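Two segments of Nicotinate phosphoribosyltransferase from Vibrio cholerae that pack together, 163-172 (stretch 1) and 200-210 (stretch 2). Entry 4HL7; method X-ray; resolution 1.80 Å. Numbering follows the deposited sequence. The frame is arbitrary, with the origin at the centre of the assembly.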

ATOM      1  N   LYS A 163      -1.915 -19.119  14.449  1.00 22.81           N
ATOM      2  CA  LYS A 163      -2.808 -18.800  13.337  1.00 21.73           C
ATOM      3  C   LYS A 163      -2.576 -19.766  12.164  1.00 22.41           C
ATOM      4  O   LYS A 163      -3.534 -20.219  11.488  1.00 22.85           O
ATOM      5  CB  LYS A 163      -2.605 -17.331  12.844  1.00 22.13           C
ATOM      6  CG  LYS A 163      -2.952 -16.330  13.924  1.00 23.63           C
ATOM      7  CD  LYS A 163      -2.967 -14.851  13.525  1.00 27.29           C
ATOM      8  CE  LYS A 163      -1.653 -14.318  13.070  1.00 27.38           C
ATOM      9  NZ  LYS A 163      -1.843 -12.784  12.951  1.00 26.77           N
ATOM     10  N   LEU A 164      -1.313 -20.047  11.876  1.00 24.16           N
ATOM     11  CA  LEU A 164      -1.032 -20.966  10.770  1.00 25.32           C
ATOM     12  C   LEU A 164      -1.565 -22.405  11.011  1.00 24.93           C
ATOM     13  O   LEU A 164      -2.137 -23.004  10.090  1.00 24.77           O
ATOM     14  CB  LEU A 164       0.454 -20.992  10.434  1.00 24.92           C
ATOM     15  CG  LEU A 164       0.991 -19.702   9.806  1.00 24.83           C
ATOM     16  CD1 LEU A 164       2.496 -19.838   9.735  1.00 24.08           C
ATOM     17  CD2 LEU A 164       0.377 -19.413   8.424  1.00 25.50           C
ATOM     18  N   ASP A 165      -1.394 -22.939  12.223  1.00 26.22           N
ATOM     19  CA  ASP A 165      -2.067 -24.191  12.626  1.00 27.34           C
ATOM     20  C   ASP A 165      -3.564 -24.150  12.335  1.00 26.97           C
ATOM     21  O   ASP A 165      -4.091 -25.074  11.731  1.00 25.64           O
ATOM     22  CB  ASP A 165      -1.907 -24.468  14.112  1.00 32.65           C
ATOM     23  CG  ASP A 165      -0.513 -24.813  14.499  1.00 38.27           C
ATOM     24  OD1 ASP A 165      -0.293 -24.878  15.717  1.00 46.56           O
ATOM     25  OD2 ASP A 165       0.371 -25.007  13.608  1.00 45.27           O
ATOM     26  N   GLN A 166      -4.253 -23.088  12.766  1.00 25.37           N
ATOM     27  CA  GLN A 166      -5.713 -23.021  12.603  1.00 26.30           C
ATOM     28  C   GLN A 166      -6.153 -22.830  11.180  1.00 25.70           C
ATOM     29  O   GLN A 166      -7.200 -23.351  10.739  1.00 24.66           O
ATOM     30  CB  GLN A 166      -6.341 -21.964  13.531  1.00 26.67           C
ATOM     31  CG  GLN A 166      -6.152 -22.398  14.965  1.00 29.98           C
ATOM     32  CD  GLN A 166      -6.559 -21.380  16.016  1.00 34.38           C
ATOM     33  OE1 GLN A 166      -7.725 -21.297  16.401  1.00 35.79           O
ATOM     34  NE2 GLN A 166      -5.589 -20.662  16.531  1.00 33.61           N
ATOM     35  N   LEU A 167      -5.371 -22.054  10.438  1.00 23.68           N
ATOM     36  CA  LEU A 167      -5.560 -21.936   8.982  1.00 22.28           C
ATOM     37  C   LEU A 167      -5.472 -23.306   8.267  1.00 21.69           C
ATOM     38  O   LEU A 167      -6.370 -23.646   7.491  1.00 22.87           O
ATOM     39  CB  LEU A 167      -4.483 -21.011   8.406  1.00 21.46           C
ATOM     40  CG  LEU A 167      -4.377 -20.885   6.863  1.00 21.31           C
ATOM     41  CD1 LEU A 167      -5.596 -20.164   6.255  1.00 20.66           C
ATOM     42  CD2 LEU A 167      -3.067 -20.211   6.414  1.00 21.82           C
ATOM     43  N   LYS A 168      -4.371 -24.026   8.478  1.00 22.57           N
ATOM     44  CA  LYS A 168      -4.173 -25.369   7.873  1.00 24.74           C
ATOM     45  C   LYS A 168      -5.360 -26.321   8.211  1.00 24.35           C
ATOM     46  O   LYS A 168      -5.945 -27.009   7.298  1.00 23.47           O
ATOM     47  CB  LYS A 168      -2.861 -25.991   8.366  1.00 25.73           C
ATOM     48  CG  LYS A 168      -1.609 -25.449   7.664  1.00 29.78           C
ATOM     49  CD  LYS A 168      -0.348 -26.018   8.359  1.00 32.76           C
ATOM     50  CE  LYS A 168       0.789 -26.228   7.376  1.00 41.46           C
ATOM     51  NZ  LYS A 168       2.142 -26.195   8.026  1.00 44.16           N
ATOM     52  N   ALA A 169      -5.763 -26.281   9.481  1.00 24.06           N
ATOM     53  CA  ALA A 169      -6.810 -27.134  10.000  1.00 25.43           C
ATOM     54  C   ALA A 169      -8.127 -26.856   9.296  1.00 24.16           C
ATOM     55  O   ALA A 169      -8.831 -27.799   8.876  1.00 26.05           O
ATOM     56  CB  ALA A 169      -6.942 -26.980  11.518  1.00 23.38           C
ATOM     57  N   GLU A 170      -8.467 -25.581   9.158  1.00 22.66           N
ATOM     58  CA  GLU A 170      -9.668 -25.168   8.446  1.00 22.15           C
ATOM     59  C   GLU A 170      -9.626 -25.417   6.951  1.00 22.14           C
ATOM     60  O   GLU A 170     -10.645 -25.822   6.371  1.00 24.70           O
ATOM     61  CB  GLU A 170     -10.027 -23.684   8.740  1.00 22.38           C
ATOM     62  CG  GLU A 170     -10.641 -23.517  10.128  1.00 22.91           C
ATOM     63  CD  GLU A 170     -11.952 -24.264  10.277  1.00 23.83           C
ATOM     64  OE1 GLU A 170     -11.935 -25.432  10.742  1.00 27.37           O
ATOM     65  OE2 GLU A 170     -13.009 -23.713   9.896  1.00 26.51           O
ATOM     66  N   ILE A 171      -8.446 -25.279   6.348  1.00 21.20           N
ATOM     67  CA  ILE A 171      -8.266 -25.592   4.928  1.00 22.90           C
ATOM     68  C   ILE A 171      -8.523 -27.074   4.647  1.00 22.73           C
ATOM     69  O   ILE A 171      -9.263 -27.391   3.718  1.00 23.87           O
ATOM     70  CB  ILE A 171      -6.901 -25.102   4.415  1.00 22.31           C
ATOM     71  CG1 ILE A 171      -7.007 -23.576   4.141  1.00 21.06           C
ATOM     72  CG2 ILE A 171      -6.498 -25.772   3.083  1.00 23.57           C
ATOM     73  CD1 ILE A 171      -5.632 -22.944   3.831  1.00 24.05           C
ATOM     74  N   GLU A 172      -7.981 -27.932   5.513  1.00 25.31           N
ATOM     75  CA  GLU A 172      -8.187 -29.393   5.407  1.00 26.09           C
ATOM     76  C   GLU A 172      -9.653 -29.725   5.626  1.00 26.94           C
ATOM     77  O   GLU A 172     -10.254 -30.422   4.831  1.00 26.77           O
ATOM     78  CB  GLU A 172      -7.286 -30.128   6.422  1.00 27.39           C
ATOM     79  CG  GLU A 172      -7.225 -31.658   6.288  1.00 33.91           C
ATOM     80  N   ALA A 200      10.127 -15.526   6.816  1.00 22.28           N
ATOM     81  CA  ALA A 200      10.865 -16.783   6.969  1.00 22.82           C
ATOM     82  C   ALA A 200       9.921 -17.918   7.394  1.00 24.50           C
ATOM     83  O   ALA A 200       9.996 -19.035   6.877  1.00 23.44           O
ATOM     84  CB  ALA A 200      12.003 -16.628   7.981  1.00 23.18           C
ATOM     85  N   CYS A 201       9.017 -17.632   8.325  1.00 22.14           N
ATOM     86  CA  CYS A 201       8.126 -18.651   8.854  1.00 22.46           C
ATOM     87  C   CYS A 201       7.077 -19.065   7.797  1.00 23.67           C
ATOM     88  O   CYS A 201       6.830 -20.256   7.569  1.00 24.31           O
ATOM     89  CB  CYS A 201       7.483 -18.102  10.121  1.00 24.11           C
ATOM     90  SG  CYS A 201       6.125 -19.080  10.816  1.00 28.00           S
ATOM     91  N   LEU A 202       6.458 -18.077   7.132  1.00 21.61           N
ATOM     92  CA  LEU A 202       5.531 -18.362   6.034  1.00 22.45           C
ATOM     93  C   LEU A 202       6.178 -19.227   4.977  1.00 24.64           C
ATOM     94  O   LEU A 202       5.599 -20.212   4.522  1.00 26.92           O
ATOM     95  CB  LEU A 202       5.025 -17.077   5.408  1.00 20.91           C
ATOM     96  CG  LEU A 202       4.202 -16.173   6.312  1.00 21.62           C
ATOM     97  CD1 LEU A 202       3.952 -14.829   5.589  1.00 21.47           C
ATOM     98  CD2 LEU A 202       2.913 -16.813   6.833  1.00 23.38           C
ATOM     99  N   LYS A 203       7.396 -18.874   4.595  1.00 23.57           N
ATOM    100  CA  LYS A 203       8.090 -19.644   3.603  1.00 27.23           C
ATOM    101  C   LYS A 203       8.318 -21.106   4.077  1.00 28.44           C
ATOM    102  O   LYS A 203       8.163 -22.045   3.302  1.00 28.38           O
ATOM    103  CB  LYS A 203       9.405 -18.976   3.246  1.00 26.37           C
ATOM    104  CG  LYS A 203      10.337 -19.909   2.486  1.00 31.43           C
ATOM    105  CD  LYS A 203      11.333 -19.185   1.607  1.00 29.30           C
ATOM    106  CE  LYS A 203      12.048 -20.209   0.717  1.00 31.07           C
ATOM    107  NZ  LYS A 203      13.381 -19.728   0.253  1.00 29.15           N
ATOM    108  N   GLN A 204       8.662 -21.270   5.349  1.00 28.54           N
ATOM    109  CA  GLN A 204       8.871 -22.593   5.905  1.00 31.28           C
ATOM    110  C   GLN A 204       7.574 -23.410   6.099  1.00 30.99           C
ATOM    111  O   GLN A 204       7.557 -24.602   5.848  1.00 31.25           O
ATOM    112  CB  GLN A 204       9.685 -22.495   7.173  1.00 35.13           C
ATOM    113  CG  GLN A 204       9.693 -23.786   7.990  1.00 38.92           C
ATOM    114  CD  GLN A 204       9.950 -23.502   9.447  1.00 48.95           C
ATOM    115  OE1 GLN A 204      11.060 -23.104   9.821  1.00 59.58           O
ATOM    116  NE2 GLN A 204       8.917 -23.671  10.289  1.00 48.12           N
ATOM    117  N   GLU A 205       6.485 -22.756   6.486  1.00 28.77           N
ATOM    118  CA  GLU A 205       5.273 -23.436   6.913  1.00 28.60           C
ATOM    119  C   GLU A 205       4.252 -23.623   5.797  1.00 28.43           C
ATOM    120  O   GLU A 205       3.588 -24.684   5.743  1.00 28.31           O
ATOM    121  CB  GLU A 205       4.603 -22.699   8.094  1.00 30.12           C
ATOM    122  CG  GLU A 205       5.421 -22.719   9.342  1.00 33.90           C
ATOM    123  CD  GLU A 205       5.541 -24.126   9.891  1.00 38.42           C
ATOM    124  OE1 GLU A 205       4.500 -24.836  10.004  1.00 39.40           O
ATOM    125  OE2 GLU A 205       6.666 -24.519  10.228  1.00 46.47           O
ATOM    126  N   ILE A 206       4.085 -22.617   4.931  1.00 26.08           N
ATOM    127  CA  ILE A 206       2.990 -22.661   3.919  1.00 25.78           C
ATOM    128  C   ILE A 206       3.488 -22.213   2.540  1.00 24.43           C
ATOM    129  O   ILE A 206       2.819 -21.461   1.821  1.00 22.74           O
ATOM    130  CB  ILE A 206       1.723 -21.842   4.337  1.00 25.58           C
ATOM    131  CG1 ILE A 206       2.060 -20.382   4.577  1.00 23.46           C
ATOM    132  CG2 ILE A 206       1.059 -22.427   5.592  1.00 25.99           C
ATOM    133  CD1 ILE A 206       0.821 -19.501   4.489  1.00 23.22           C
ATOM    134  N   PRO A 207       4.672 -22.702   2.139  1.00 24.62           N
ATOM    135  CA  PRO A 207       5.252 -22.250   0.852  1.00 25.16           C
ATOM    136  C   PRO A 207       4.295 -22.414  -0.332  1.00 24.51           C
ATOM    137  O   PRO A 207       4.317 -21.613  -1.299  1.00 24.23           O
ATOM    138  CB  PRO A 207       6.465 -23.167   0.675  1.00 23.94           C
ATOM    139  CG  PRO A 207       6.175 -24.358   1.518  1.00 24.09           C
ATOM    140  CD  PRO A 207       5.478 -23.780   2.748  1.00 23.93           C
ATOM    141  N   GLN A 208       3.458 -23.433  -0.270  1.00 24.77           N
ATOM    142  CA  GLN A 208       2.569 -23.765  -1.371  1.00 23.01           C
ATOM    143  C   GLN A 208       1.463 -22.745  -1.526  1.00 24.78           C
ATOM    144  O   GLN A 208       0.792 -22.709  -2.547  1.00 26.55           O
ATOM    145  CB  GLN A 208       1.936 -25.151  -1.155  1.00 25.91           C
ATOM    146  CG  GLN A 208       0.939 -25.196   0.014  1.00 24.58           C
ATOM    147  CD  GLN A 208       1.559 -25.561   1.358  1.00 28.06           C
ATOM    148  OE1 GLN A 208       2.730 -25.313   1.617  1.00 26.93           O
ATOM    149  NE2 GLN A 208       0.747 -26.132   2.238  1.00 28.14           N
ATOM    150  N   TRP A 209       1.232 -21.942  -0.488  1.00 23.63           N
ATOM    151  CA  TRP A 209       0.215 -20.918  -0.527  1.00 22.82           C
ATOM    152  C   TRP A 209       0.714 -19.497  -0.600  1.00 24.44           C
ATOM    153  O   TRP A 209      -0.088 -18.600  -0.671  1.00 23.27           O
ATOM    154  CB  TRP A 209      -0.719 -21.037   0.640  1.00 22.69           C
ATOM    155  CG  TRP A 209      -1.420 -22.356   0.678  1.00 25.29           C
ATOM    156  CD1 TRP A 209      -1.898 -23.100  -0.409  1.00 25.66           C
ATOM    157  CD2 TRP A 209      -1.777 -23.122   1.859  1.00 26.08           C
ATOM    158  NE1 TRP A 209      -2.481 -24.258   0.035  1.00 25.14           N
ATOM    159  CE2 TRP A 209      -2.466 -24.309   1.388  1.00 25.26           C
ATOM    160  CE3 TRP A 209      -1.621 -22.932   3.227  1.00 27.46           C
ATOM    161  CZ2 TRP A 209      -2.912 -25.290   2.262  1.00 26.42           C
ATOM    162  CZ3 TRP A 209      -2.110 -23.913   4.104  1.00 26.45           C
ATOM    163  CH2 TRP A 209      -2.741 -25.056   3.630  1.00 26.86           C
ATOM    164  N   VAL A 210       2.015 -19.285  -0.649  1.00 22.84           N
ATOM    165  CA  VAL A 210       2.542 -17.922  -0.685  1.00 22.69           C
ATOM    166  C   VAL A 210       2.744 -17.507  -2.155  1.00 23.48           C
ATOM    167  O   VAL A 210       3.592 -18.072  -2.841  1.00 23.03           O
ATOM    168  CB  VAL A 210       3.866 -17.836   0.141  1.00 25.06           C
ATOM    169  CG1 VAL A 210       4.578 -16.489  -0.095  1.00 22.00           C
ATOM    170  CG2 VAL A 210       3.597 -18.084   1.630  1.00 25.55           C
TER

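The two stretches are joined by a small, mainly apolar side-chain contact, burying 427 Å² in all, with one lysine supplying its polar links at the point where the second helix ends. The helices 163-172 and 200-205 run in roughly the same direction, 32° apart, but their axes come no closer than 12.0 Å, so side chains must span the gap. On the first helix Leu 164, Leu 167 and Ile 171 all point their CA-to-CB bonds toward the partner, consistent with the three- and four-residue spacing of one helical face.

Leu 164 gives the largest covered area, 89 Å². Leu 164 CD1 lies 3.9 Å from Cys 201 SG and 3.9 Å from Glu 205 CB, while Leu 164 CD2 lies 4.0 Å from both Leu 202 CD2 and Ile 206 CD1. The fork at CG spreads two methyls over Cys 201, Leu 202, Glu 205 and Ile 206, with Leu 202 CD2 near both. Leu 167 CD2 lies 4.4 Å from both Ile 206 CD1 and Trp 209 CE3; like Leu 164, Ile 171 and Ile 206, Leu 167 is buried, as its hydrocarbon side chain suits.

Past the helix, Ile 206 leaves helical phi/psi (-136°/44°), and Trp 209 brings its indole against Leu 167, Lys 168 and Ile 171 of the first stretch. Ile 171 CD1 sits 3.7 Å from the centroid of the Trp 209 six-membered ring and only 17° off the ring normal, a CH-pi contact over one face. Lys 168 CG approaches the ring edge, 3.9 Å from Trp 209 CZ3.

Lys 168 starts sideways, but its extended chain carries the amine to the partner. Lys 168 NZ donates a hydrogen bond to Glu 205 O at 3.1 Å and forms a salt bridge with Glu 205 OE1 at 3.4 Å. Lys 168 CG meets the ring edge while NZ, farther out, reaches the oxygens of Glu 205, a division that suits a partly exposed lysine.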